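PDB 1PG6: hypothetical protein SpyM3_0169 from Streptococcus pyogenes, which is of unknown function but belongs to the AIM24 mitochondrial biogenesis family of the cupin clan and carries bound calcium ions. Local coordinates for residues A[30-35]-A[86-91]; A[41-46]-A[93-98]; A[50-55]-A[81-86]; A[105-110]-A[155-160]. One frame throughout, in Å; residues are numbered along the deposited sequence.

Contact 1. Residues A[30-35]-A[86-91]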
loop_
_atom_site.group_PDB
_atom_site.type_symbol
_atom_site.label_atom_id
_atom_site.label_comp_id
_atom_site.label_asym_id
_atom_site.label_seq_id
_atom_site.Cartn_x
_atom_site.Cartn_y
_atom_site.Cartn_z
ATOM N N LEU A 30 -1.745 7.315 19.314
ATOM C CA LEU A 30 -2.229 8.573 18.759
ATOM C C LEU A 30 -2.476 9.600 19.854
ATOM O O LEU A 30 -3.123 9.307 20.857
ATOM C CB LEU A 30 -3.534 8.350 17.991
ATOM C CG LEU A 30 -3.491 7.528 16.700
ATOM C CD1 LEU A 30 -4.898 7.411 16.136
ATOM C CD2 LEU A 30 -2.569 8.191 15.697
ATOM N N GLU A 31 -1.951 10.803 19.656
ATOM C CA GLU A 31 -2.146 11.880 20.614
ATOM C C GLU A 31 -3.515 12.488 20.348
ATOM O O GLU A 31 -4.157 12.169 19.345
ATOM C CB GLU A 31 -1.068 12.952 20.445
ATOM C CG GLU A 31 0.230 12.662 21.178
ATOM C CD GLU A 31 1.186 13.839 21.144
ATOM O OE1 GLU A 31 1.818 14.069 20.092
ATOM O OE2 GLU A 31 1.297 14.543 22.171
ATOM N N HIS A 32 -3.962 13.360 21.243
ATOM C CA HIS A 32 -5.256 14.001 21.073
ATOM C C HIS A 32 -5.309 14.695 19.715
ATOM O O HIS A 32 -4.379 15.406 19.337
ATOM C CB HIS A 32 -5.492 15.026 22.184
ATOM C CG HIS A 32 -6.799 15.741 22.071
ATOM N ND1 HIS A 32 -8.011 15.082 22.080
ATOM C CD2 HIS A 32 -7.090 17.055 21.935
ATOM C CE1 HIS A 32 -8.989 15.959 21.954
ATOM N NE2 HIS A 32 -8.457 17.166 21.863
ATOM N N GLY A 33 -6.397 14.475 18.982
ATOM C CA GLY A 33 -6.548 15.091 17.676
ATOM C C GLY A 33 -5.756 14.413 16.573
ATOM O O GLY A 33 -5.836 14.816 15.414
ATOM N N GLY A 34 -4.994 13.382 16.926
ATOM C CA GLY A 34 -4.198 12.676 15.934
ATOM C C GLY A 34 -5.009 11.692 15.112
ATOM O O GLY A 34 -6.018 11.162 15.577
ATOM N N SER A 35 -4.571 11.442 13.882
ATOM C CA SER A 35 -5.278 10.513 13.010
ATOM C C SER A 35 -4.319 9.727 12.134
ATOM O O SER A 35 -3.137 10.054 12.022
ATOM C CB SER A 35 -6.255 11.268 12.108
ATOM O OG SER A 35 -5.554 12.025 11.138
HETATM N N MSE A 86 -9.460 8.290 14.151
HETATM C CA MSE A 86 -9.248 9.548 14.865
HETATM C C MSE A 86 -9.231 9.305 16.367
HETATM O O MSE A 86 -9.973 8.466 16.876
HETATM C CB MSE A 86 -10.347 10.561 14.527
HETATM C CG MSE A 86 -10.155 11.285 13.207
HETATM SE SE MSE A 86 -10.494 10.195 11.658
HETATM C CE MSE A 86 -12.192 10.961 11.133
ATOM N N SER A 87 -8.390 10.052 17.074
ATOM C CA SER A 87 -8.271 9.901 18.518
ATOM C C SER A 87 -8.713 11.143 19.286
ATOM O O SER A 87 -8.362 12.270 18.932
ATOM C CB SER A 87 -6.823 9.565 18.884
ATOM O OG SER A 87 -6.689 9.287 20.265
ATOM N N ASN A 88 -9.492 10.916 20.338
ATOM C CA ASN A 88 -9.983 11.984 21.202
ATOM C C ASN A 88 -9.237 11.777 22.516
ATOM O O ASN A 88 -9.701 11.059 23.401
ATOM C CB ASN A 88 -11.494 11.839 21.410
ATOM C CG ASN A 88 -12.119 13.062 22.055
ATOM O OD1 ASN A 88 -13.342 13.185 22.120
ATOM N ND2 ASN A 88 -11.283 13.973 22.538
ATOM N N GLY A 89 -8.072 12.406 22.626
ATOM C CA GLY A 89 -7.239 12.251 23.804
ATOM C C GLY A 89 -6.164 11.254 23.413
ATOM O O GLY A 89 -6.010 10.968 22.226
ATOM N N ASP A 90 -5.416 10.723 24.374
ATOM C CA ASP A 90 -4.382 9.744 24.047
ATOM C C ASP A 90 -5.043 8.403 23.752
ATOM O O ASP A 90 -5.737 7.847 24.600
ATOM C CB ASP A 90 -3.387 9.589 25.201
ATOM C CG ASP A 90 -2.515 10.817 25.392
ATOM O OD1 ASP A 90 -1.891 11.268 24.406
ATOM O OD2 ASP A 90 -2.448 11.326 26.529
ATOM N N GLY A 91 -4.833 7.888 22.544
ATOM C CA GLY A 91 -5.439 6.622 22.178
ATOM C C GLY A 91 -4.476 5.618 21.574
ATOM O O GLY A 91 -3.358 5.963 21.196
HETATM O O HOH W 1 -2.135 13.903 23.843
#
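His32 and Gly89 meet where two loops run side by side. CG of His32 stands anti to its backbone N (chi1 179°), and the imidazole edge turns to the other loop: ND1 accepts a short but badly bent, weak hydrogen bond from Gly89 N (2.7 Å, 118°). The Asn88 amide lies alongside, pointing the same way, its plane 33° from the ring. Ser87 CB packs on Leu30 CB at 3.6 Å, while its OG, anti to the backbone N, donates to Gly89 O at 2.7 Å, a bond within the 86-91 loop. Glu31 and Asp90 hold nearly coplanar carboxylates, OE2 of Glu31 5.1 Å from OD1 of Asp90, probably a mild repulsion; a water bridges Asp90 OD1 to His32 N. Leu30 and Gly91 exchange paired backbone bonds; Ser87 O accepts from Gly33 N, and Ser87 N donates to Gly34 O. Gly33, with its positive phi, suits the third position of the type II turn Glu31-Gly34. Both loops pass between the same two sheets: the first joins strands 26-30 and 35-39, the second joins strands 82-87 and 91-95, and strand 50-53 flanks Met86.

Contact 2. Residues A[41-46]-A[93-98]. With CA (calcium ion), chain C.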
loop_
_atom_site.group_PDB
_atom_site.type_symbol
_atom_site.label_atom_id
_atom_site.label_comp_id
_atom_site.label_asym_id
_atom_site.label_seq_id
_atom_site.Cartn_x
_atom_site.Cartn_y
_atom_site.Cartn_z
ATOM N N GLY A 41 -10.066 -2.705 6.850
ATOM C CA GLY A 41 -10.094 -3.979 7.541
ATOM C C GLY A 41 -8.852 -4.357 8.331
ATOM O O GLY A 41 -8.836 -5.412 8.949
ATOM N N SER A 42 -7.825 -3.513 8.348
ATOM C CA SER A 42 -6.594 -3.859 9.066
ATOM C C SER A 42 -6.655 -3.681 10.578
ATOM O O SER A 42 -5.757 -4.119 11.299
ATOM C CB SER A 42 -5.400 -3.070 8.505
ATOM O OG SER A 42 -5.544 -1.677 8.725
HETATM N N MSE A 43 -7.715 -3.055 11.074
HETATM C CA MSE A 43 -7.850 -2.848 12.516
HETATM C C MSE A 43 -7.940 -4.168 13.295
HETATM O O MSE A 43 -8.665 -5.063 12.903
HETATM C CB MSE A 43 -9.109 -2.022 12.791
HETATM C CG MSE A 43 -9.336 -1.738 14.252
HETATM SE SE MSE A 43 -8.067 -0.469 14.903
HETATM C CE MSE A 43 -9.009 1.116 14.303
ATOM N N VAL A 44 -7.203 -4.297 14.393
ATOM C CA VAL A 44 -7.274 -5.508 15.210
ATOM C C VAL A 44 -8.011 -5.130 16.488
ATOM O O VAL A 44 -8.883 -5.858 16.961
ATOM C CB VAL A 44 -5.878 -6.045 15.568
ATOM C CG1 VAL A 44 -5.999 -7.272 16.464
ATOM C CG2 VAL A 44 -5.130 -6.393 14.284
ATOM N N TYR A 45 -7.650 -3.976 17.035
ATOM C CA TYR A 45 -8.291 -3.454 18.231
ATOM C C TYR A 45 -7.898 -2.000 18.442
ATOM O O TYR A 45 -6.932 -1.510 17.855
ATOM C CB TYR A 45 -7.944 -4.294 19.471
ATOM C CG TYR A 45 -6.489 -4.312 19.889
ATOM C CD1 TYR A 45 -5.664 -5.392 19.564
ATOM C CD2 TYR A 45 -5.949 -3.276 20.649
ATOM C CE1 TYR A 45 -4.337 -5.444 19.992
ATOM C CE2 TYR A 45 -4.621 -3.318 21.081
ATOM C CZ TYR A 45 -3.824 -4.402 20.751
ATOM O OH TYR A 45 -2.514 -4.449 21.182
ATOM N N HIS A 46 -8.664 -1.300 19.268
ATOM C CA HIS A 46 -8.382 0.099 19.533
ATOM C C HIS A 46 -9.062 0.536 20.820
ATOM O O HIS A 46 -10.050 -0.067 21.238
ATOM C CB HIS A 46 -8.866 0.953 18.357
ATOM C CG HIS A 46 -10.347 0.899 18.134
ATOM N ND1 HIS A 46 -11.236 1.658 18.865
ATOM C CD2 HIS A 46 -11.092 0.167 17.274
ATOM C CE1 HIS A 46 -12.468 1.395 18.463
ATOM N NE2 HIS A 46 -12.409 0.495 17.499
ATOM N N LEU A 93 -4.192 1.811 19.027
ATOM C CA LEU A 93 -4.839 0.887 18.112
ATOM C C LEU A 93 -3.763 -0.024 17.553
ATOM O O LEU A 93 -2.577 0.305 17.591
ATOM C CB LEU A 93 -5.566 1.620 16.981
ATOM C CG LEU A 93 -4.791 2.331 15.875
ATOM C CD1 LEU A 93 -5.683 2.459 14.644
ATOM C CD2 LEU A 93 -4.321 3.698 16.345
ATOM N N ALA A 94 -4.176 -1.181 17.058
ATOM C CA ALA A 94 -3.236 -2.138 16.497
ATOM C C ALA A 94 -3.759 -2.556 15.136
ATOM O O ALA A 94 -4.957 -2.774 14.971
ATOM C CB ALA A 94 -3.111 -3.355 17.418
ATOM N N LEU A 95 -2.854 -2.654 14.170
ATOM C CA LEU A 95 -3.211 -3.038 12.810
ATOM C C LEU A 95 -2.496 -4.309 12.401
ATOM O O LEU A 95 -1.412 -4.616 12.900
ATOM C CB LEU A 95 -2.800 -1.952 11.815
ATOM C CG LEU A 95 -3.272 -0.521 12.050
ATOM C CD1 LEU A 95 -2.746 0.376 10.922
ATOM C CD2 LEU A 95 -4.787 -0.500 12.116
ATOM N N ALA A 96 -3.108 -5.035 11.473
ATOM C CA ALA A 96 -2.528 -6.258 10.947
ATOM C C ALA A 96 -2.637 -6.223 9.427
ATOM O O ALA A 96 -3.693 -5.892 8.886
ATOM C CB ALA A 96 -3.281 -7.470 11.490
ATOM N N PRO A 97 -1.542 -6.530 8.721
ATOM C CA PRO A 97 -1.541 -6.544 7.253
ATOM C C PRO A 97 -2.476 -7.661 6.791
ATOM O O PRO A 97 -2.631 -8.662 7.496
ATOM C CB PRO A 97 -0.086 -6.857 6.908
ATOM C CG PRO A 97 0.681 -6.356 8.101
ATOM C CD PRO A 97 -0.190 -6.775 9.252
ATOM N N ASN A 98 -3.079 -7.515 5.612
ATOM C CA ASN A 98 -3.992 -8.545 5.123
ATOM C C ASN A 98 -3.301 -9.737 4.470
ATOM O O ASN A 98 -3.962 -10.710 4.115
ATOM C CB ASN A 98 -5.026 -7.947 4.157
ATOM C CG ASN A 98 -4.394 -7.282 2.954
ATOM O OD1 ASN A 98 -3.515 -7.842 2.305
ATOM N ND2 ASN A 98 -4.856 -6.079 2.638
HETATM CA CA CA C . -9.873 -6.188 11.072
HETATM O O HOH W 2 -6.127 -7.403 8.478
HETATM O O HOH W 3 -11.597 -7.188 9.510
#
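Val44 and Tyr45 both face Ala94, a classic beta bulge in an otherwise regular antiparallel pairing whose strand axes run 4.6 Å apart at closest. Backbone hydrogen bonds set the register: Val44 N donates to Ala94 O at 2.8 Å, Ala94 N to Tyr45 O, and, past the strand end, Ala96 N to Ser42 O. The extra residue shifts the pairing by one between the Met43-Leu95 and Tyr45-Ala94 pairs, so that Met43 and His46 share a face with Leu93 and Leu95.

Among the aromatic and apolar contacts, the methyl of Ala94 sits over one face of the Tyr45 ring, 3.7 Å from CB to the centroid and displaced toward the rim at CE1, a CH-pi contact. Val44 CG2 reaches Ala96 CB at 3.5 Å. The selenomethionine Met43, bent at chi2 and chi3, crosses Leu93 at about a right angle and brings CE to within 3.6 Å of Leu93 CD1.

Polar and metal contacts gather at the 41-43 end. The calcium ion is bound by Gly41 O and Met43 O, each at 2.5 Å, and by a water; both protein ligands are main-chain carbonyls. Another water donates to Ala96 O and, weakly, to Gly41 O. Ser42 OG is hydrogen-bonded to Gln39 O and rests against Leu95 CD2.

Strand 43-46 is an outermost strand of its four-stranded sheet, with 91-95 pairing on its other side with 26-30, while Ser42 and Leu95 also touch strand 120-124.

Contact 3. Residues A[50-55]-A[81-86]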
loop_
_atom_site.group_PDB
_atom_site.type_symbol
_atom_site.label_atom_id
_atom_site.label_comp_id
_atom_site.label_asym_id
_atom_site.label_seq_id
_atom_site.Cartn_x
_atom_site.Cartn_y
_atom_site.Cartn_z
ATOM N N VAL A 50 -10.890 6.029 20.394
ATOM C CA VAL A 50 -10.456 6.010 19.002
ATOM C C VAL A 50 -11.636 5.622 18.121
ATOM O O VAL A 50 -12.223 4.554 18.289
ATOM C CB VAL A 50 -9.308 5.001 18.777
ATOM C CG1 VAL A 50 -8.980 4.914 17.291
ATOM C CG2 VAL A 50 -8.079 5.430 19.559
ATOM N N THR A 51 -11.985 6.500 17.188
ATOM C CA THR A 51 -13.104 6.254 16.288
ATOM C C THR A 51 -12.649 5.996 14.855
ATOM O O THR A 51 -11.734 6.650 14.354
ATOM C CB THR A 51 -14.083 7.445 16.284
ATOM O OG1 THR A 51 -15.126 7.205 15.332
ATOM C CG2 THR A 51 -13.357 8.727 15.920
ATOM N N LEU A 52 -13.299 5.038 14.204
ATOM C CA LEU A 52 -12.977 4.682 12.828
ATOM C C LEU A 52 -13.987 5.314 11.879
ATOM O O LEU A 52 -15.183 5.028 11.953
ATOM C CB LEU A 52 -12.998 3.160 12.662
ATOM C CG LEU A 52 -12.664 2.603 11.275
ATOM C CD1 LEU A 52 -11.237 2.980 10.897
ATOM C CD2 LEU A 52 -12.830 1.091 11.280
ATOM N N ASN A 53 -13.505 6.175 10.989
ATOM C CA ASN A 53 -14.375 6.843 10.029
ATOM C C ASN A 53 -14.101 6.384 8.598
ATOM O O ASN A 53 -12.956 6.130 8.225
ATOM C CB ASN A 53 -14.191 8.358 10.122
ATOM C CG ASN A 53 -15.103 9.114 9.177
ATOM O OD1 ASN A 53 -16.327 8.984 9.239
ATOM N ND2 ASN A 53 -14.511 9.910 8.294
ATOM N N THR A 54 -15.163 6.277 7.804
ATOM C CA THR A 54 -15.052 5.861 6.411
ATOM C C THR A 54 -15.856 6.829 5.550
ATOM O O THR A 54 -16.500 7.740 6.071
ATOM C CB THR A 54 -15.615 4.441 6.194
ATOM O OG1 THR A 54 -17.046 4.473 6.274
ATOM C CG2 THR A 54 -15.084 3.490 7.255
ATOM N N LYS A 55 -15.818 6.637 4.235
ATOM C CA LYS A 55 -16.564 7.512 3.334
ATOM C C LYS A 55 -18.024 7.089 3.222
ATOM O O LYS A 55 -18.809 7.734 2.527
ATOM C CB LYS A 55 -15.938 7.524 1.938
ATOM C CG LYS A 55 -14.592 8.224 1.838
ATOM C CD LYS A 55 -13.455 7.314 2.252
ATOM C CE LYS A 55 -12.113 7.900 1.843
ATOM N NZ LYS A 55 -10.996 6.945 2.083
ATOM N N PHE A 81 -10.877 1.894 -0.229
ATOM C CA PHE A 81 -10.329 0.828 0.601
ATOM C C PHE A 81 -9.362 1.338 1.660
ATOM O O PHE A 81 -8.534 0.590 2.183
ATOM C CB PHE A 81 -9.656 -0.218 -0.283
ATOM C CG PHE A 81 -10.532 -0.696 -1.403
ATOM C CD1 PHE A 81 -10.497 -0.072 -2.645
ATOM C CD2 PHE A 81 -11.438 -1.730 -1.199
ATOM C CE1 PHE A 81 -11.351 -0.471 -3.671
ATOM C CE2 PHE A 81 -12.299 -2.138 -2.217
ATOM C CZ PHE A 81 -12.255 -1.505 -3.456
ATOM N N ILE A 82 -9.478 2.625 1.966
ATOM C CA ILE A 82 -8.651 3.253 2.982
ATOM C C ILE A 82 -9.574 3.972 3.959
ATOM O O ILE A 82 -10.417 4.775 3.555
ATOM C CB ILE A 82 -7.665 4.272 2.375
ATOM C CG1 ILE A 82 -6.669 3.549 1.463
ATOM C CG2 ILE A 82 -6.928 5.008 3.488
ATOM C CD1 ILE A 82 -5.645 4.466 0.811
ATOM N N THR A 83 -9.427 3.659 5.240
ATOM C CA THR A 83 -10.241 4.283 6.272
ATOM C C THR A 83 -9.352 5.152 7.145
ATOM O O THR A 83 -8.128 5.139 7.008
ATOM C CB THR A 83 -10.951 3.224 7.143
ATOM O OG1 THR A 83 -9.980 2.354 7.733
ATOM C CG2 THR A 83 -11.903 2.400 6.295
ATOM N N GLN A 84 -9.959 5.923 8.038
ATOM C CA GLN A 84 -9.169 6.786 8.901
ATOM C C GLN A 84 -9.609 6.681 10.348
ATOM O O GLN A 84 -10.801 6.696 10.650
ATOM C CB GLN A 84 -9.256 8.235 8.414
ATOM C CG GLN A 84 -8.272 9.178 9.093
ATOM C CD GLN A 84 -8.007 10.434 8.277
ATOM O OE1 GLN A 84 -8.927 11.183 7.948
ATOM N NE2 GLN A 84 -6.741 10.669 7.950
ATOM N N ALA A 85 -8.631 6.563 11.238
ATOM C CA ALA A 85 -8.895 6.458 12.663
ATOM C C ALA A 85 -8.545 7.782 13.329
ATOM O O ALA A 85 -7.478 8.343 13.081
ATOM C CB ALA A 85 -8.064 5.334 13.262
HETATM N N MSE A 86 -9.460 8.290 14.151
HETATM C CA MSE A 86 -9.248 9.548 14.865
HETATM C C MSE A 86 -9.231 9.305 16.367
HETATM O O MSE A 86 -9.973 8.466 16.876
HETATM C CB MSE A 86 -10.347 10.561 14.527
HETATM C CG MSE A 86 -10.155 11.285 13.207
HETATM SE SE MSE A 86 -10.494 10.195 11.658
HETATM C CE MSE A 86 -12.192 10.961 11.133
#
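The pairing of Thr51 and Asn53 with Met86 and Gln84 is a regular antiparallel one, which adds strand 50-53 as an outermost strand of one six-stranded sheet. Its axis passes 4.6 Å from that of strand 82-86, the two directions 159° apart. Two hydrogen-bonded pairs carry it: Thr51 and Met86 exchange N-H...O bonds both ways, as do Asn53 and Gln84, where Asn53 N to Gln84 O measures 2.8 Å and is nearly straight. Between them Leu52 and Ala85 form the non-hydrogen-bonded pair.

On the face of Thr51, Asn53, Gln84 and Met86, the bent selenomethionine chain of Met86 crosses Asn53 obliquely and lays CE against Asn53 CB at 3.4 Å, while Thr51 CG2 rests 3.8 Å from Met86 CB. On the face of Leu52 and Ala85, CG of Leu52 is anti to its backbone N (chi1 -179°), and CD1 meets Thr83 OG1 at 3.5 Å; Val50 CG1 approaches Ala85 CB more loosely. Just past the end of strand 50-53, Thr54 lies alongside Thr83, their CG2 methyls 3.5 Å apart, a tight fit.

Lys55 folds at chi2 and sends NZ to Ile82 O at 2.7 Å; NZ also donates to Ser79 O, and Tyr129 of strand 128-133, in the other six-stranded sheet, touches the Lys55 side chain. Strand 82-87 bonds on its other side to 35-39. Two backbone carbonyls thus grip one ammonium group, which would favour its charged form, while the pairing itself rests on main-chain bonds, with side-chain contacts made mostly by methyl and methylene carbons of polar residues.

Contact 4. Residues A[105-110]-A[155-160]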
loop_
_atom_site.group_PDB
_atom_site.type_symbol
_atom_site.label_atom_id
_atom_site.label_comp_id
_atom_site.label_asym_id
_atom_site.label_seq_id
_atom_site.Cartn_x
_atom_site.Cartn_y
_atom_site.Cartn_z
ATOM N N ALA A 105 8.539 0.697 7.535
ATOM C CA ALA A 105 8.146 2.076 7.812
ATOM C C ALA A 105 9.069 2.997 7.027
ATOM O O ALA A 105 10.287 2.843 7.064
ATOM C CB ALA A 105 8.259 2.363 9.303
ATOM N N LEU A 106 8.482 3.952 6.322
ATOM C CA LEU A 106 9.250 4.888 5.522
ATOM C C LEU A 106 8.907 6.324 5.914
ATOM O O LEU A 106 7.731 6.702 5.963
ATOM C CB LEU A 106 8.954 4.644 4.039
ATOM C CG LEU A 106 9.324 3.245 3.514
ATOM C CD1 LEU A 106 8.769 3.045 2.108
ATOM C CD2 LEU A 106 10.841 3.085 3.502
ATOM N N GLU A 107 9.941 7.112 6.205
ATOM C CA GLU A 107 9.780 8.509 6.601
ATOM C C GLU A 107 9.503 9.360 5.368
ATOM O O GLU A 107 10.206 9.264 4.363
ATOM C CB GLU A 107 11.054 9.005 7.295
ATOM C CG GLU A 107 10.981 10.435 7.829
ATOM C CD GLU A 107 10.092 10.572 9.052
ATOM O OE1 GLU A 107 10.031 11.684 9.626
ATOM O OE2 GLU A 107 9.452 9.573 9.446
ATOM N N LEU A 108 8.476 10.198 5.450
ATOM C CA LEU A 108 8.110 11.044 4.325
ATOM C C LEU A 108 8.544 12.491 4.525
ATOM O O LEU A 108 8.490 13.022 5.632
ATOM C CB LEU A 108 6.600 10.983 4.099
ATOM C CG LEU A 108 5.998 9.578 3.961
ATOM C CD1 LEU A 108 4.491 9.688 3.790
ATOM C CD2 LEU A 108 6.621 8.857 2.779
ATOM N N GLY A 109 8.968 13.120 3.438
ATOM C CA GLY A 109 9.415 14.500 3.492
ATOM C C GLY A 109 10.222 14.786 2.245
ATOM O O GLY A 109 9.654 14.992 1.175
ATOM N N GLU A 110 11.543 14.789 2.385
ATOM C CA GLU A 110 12.428 15.026 1.255
ATOM C C GLU A 110 12.253 13.849 0.310
ATOM O O GLU A 110 12.519 13.946 -0.885
ATOM C CB GLU A 110 13.885 15.103 1.717
ATOM C CG GLU A 110 14.170 16.167 2.770
ATOM C CD GLU A 110 15.656 16.351 3.016
ATOM O OE1 GLU A 110 16.024 17.068 3.971
ATOM O OE2 GLU A 110 16.459 15.782 2.246
ATOM N N LEU A 155 4.552 15.345 5.198
ATOM C CA LEU A 155 5.421 14.858 6.259
ATOM C C LEU A 155 4.708 13.776 7.058
ATOM O O LEU A 155 3.486 13.806 7.207
ATOM C CB LEU A 155 5.813 16.006 7.195
ATOM C CG LEU A 155 6.496 17.221 6.561
ATOM C CD1 LEU A 155 6.807 18.249 7.640
ATOM C CD2 LEU A 155 7.770 16.797 5.860
ATOM N N GLY A 156 5.475 12.824 7.571
ATOM C CA GLY A 156 4.883 11.754 8.350
ATOM C C GLY A 156 5.511 10.415 8.046
ATOM O O GLY A 156 6.559 10.329 7.403
ATOM N N THR A 157 4.867 9.358 8.519
ATOM C CA THR A 157 5.373 8.014 8.288
ATOM C C THR A 157 4.404 7.199 7.449
ATOM O O THR A 157 3.195 7.282 7.631
ATOM C CB THR A 157 5.582 7.260 9.608
ATOM O OG1 THR A 157 6.523 7.968 10.421
ATOM C CG2 THR A 157 6.104 5.855 9.332
ATOM N N LEU A 158 4.954 6.417 6.527
ATOM C CA LEU A 158 4.172 5.539 5.675
ATOM C C LEU A 158 4.528 4.116 6.085
ATOM O O LEU A 158 5.704 3.800 6.266
ATOM C CB LEU A 158 4.543 5.730 4.200
ATOM C CG LEU A 158 4.163 4.570 3.262
ATOM C CD1 LEU A 158 2.651 4.562 3.033
ATOM C CD2 LEU A 158 4.890 4.722 1.929
ATOM N N LEU A 159 3.523 3.270 6.264
ATOM C CA LEU A 159 3.774 1.871 6.595
ATOM C C LEU A 159 3.326 1.058 5.384
ATOM O O LEU A 159 2.164 1.126 4.983
ATOM C CB LEU A 159 2.977 1.432 7.834
ATOM C CG LEU A 159 3.296 2.107 9.172
ATOM C CD1 LEU A 159 2.486 1.454 10.293
ATOM C CD2 LEU A 159 4.783 1.987 9.471
ATOM N N ALA A 160 4.255 0.312 4.788
ATOM C CA ALA A 160 3.953 -0.528 3.636
ATOM C C ALA A 160 4.070 -1.978 4.099
ATOM O O ALA A 160 4.811 -2.272 5.035
ATOM C CB ALA A 160 4.935 -0.253 2.502
HETATM O O HOH W 4 9.249 7.088 10.086
HETATM O O HOH W 5 8.621 13.292 8.171
#
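Leu108 lies across from Gly156 and Leu158, and its side chain runs over the first to reach the second. CB starts 3.4 Å from Gly156 O, the same carbonyl that accepts the Leu108 N-H at 2.7 Å. CG, anti to the carbonyl carbon (chi1 -53°), stays near that oxygen at 3.6 Å and lies 4.1 Å from Leu158 CB. The methyls CD1 and CD2 each stand 4.0 Å from Leu158 CB, the two side chains crossing at a slant. Leu106 CD1 joins this apolar face by approaching Leu158 CD2. Leu123 of strand 120-124 packs on Leu108 and Leu158, and Tyr113 and Leu115 of strand 113-116, from the second six-stranded sheet, cover the same face.

Strand 103-108 is an outermost strand of its six-stranded antiparallel sheet, and strand 156-161 ties it to strand 120-124. Leu106 and Leu158 exchange two backbone bonds. At the Leu108-Gly156 pair the return bond is replaced by a water, which donates to Leu108 O and accepts from Gly156 N. A CB at Gly156 would press on the carbonyl oxygen of Leu155.

The other face is mixed. Ala105 CB meets Leu159 CD2 at 3.5 Å. Glu107, bent at chi2, crosses Thr157 at about a right angle; its OE1 takes a bond from the same bridging water, and a second water donates to both Glu107 OE2 (2.6 Å) and Thr157 OG1 (2.9 Å).

Overall arrangement
Contact 4 is the most buried of the four, with leucines on one face and two waters on the other; contacts 1, 2 and 3 are only partly buried. Contacts 3 and 4 add the outermost strands of the same six-stranded sheet, 50-53 and 103-108, while contact 2 closes an edge of the four-stranded sheet. Contact 1 pairs loops that cross between the two sheets, and its chemistry is accordingly one of turns, glycines and polar side chains. It shares strand 82-87 and Met86 with contact 3. Leu93 CD1 of contact 2 packs on Ala85 CB of contact 3, bringing the sheets together. Contact 2 alone among the four includes metal ligands.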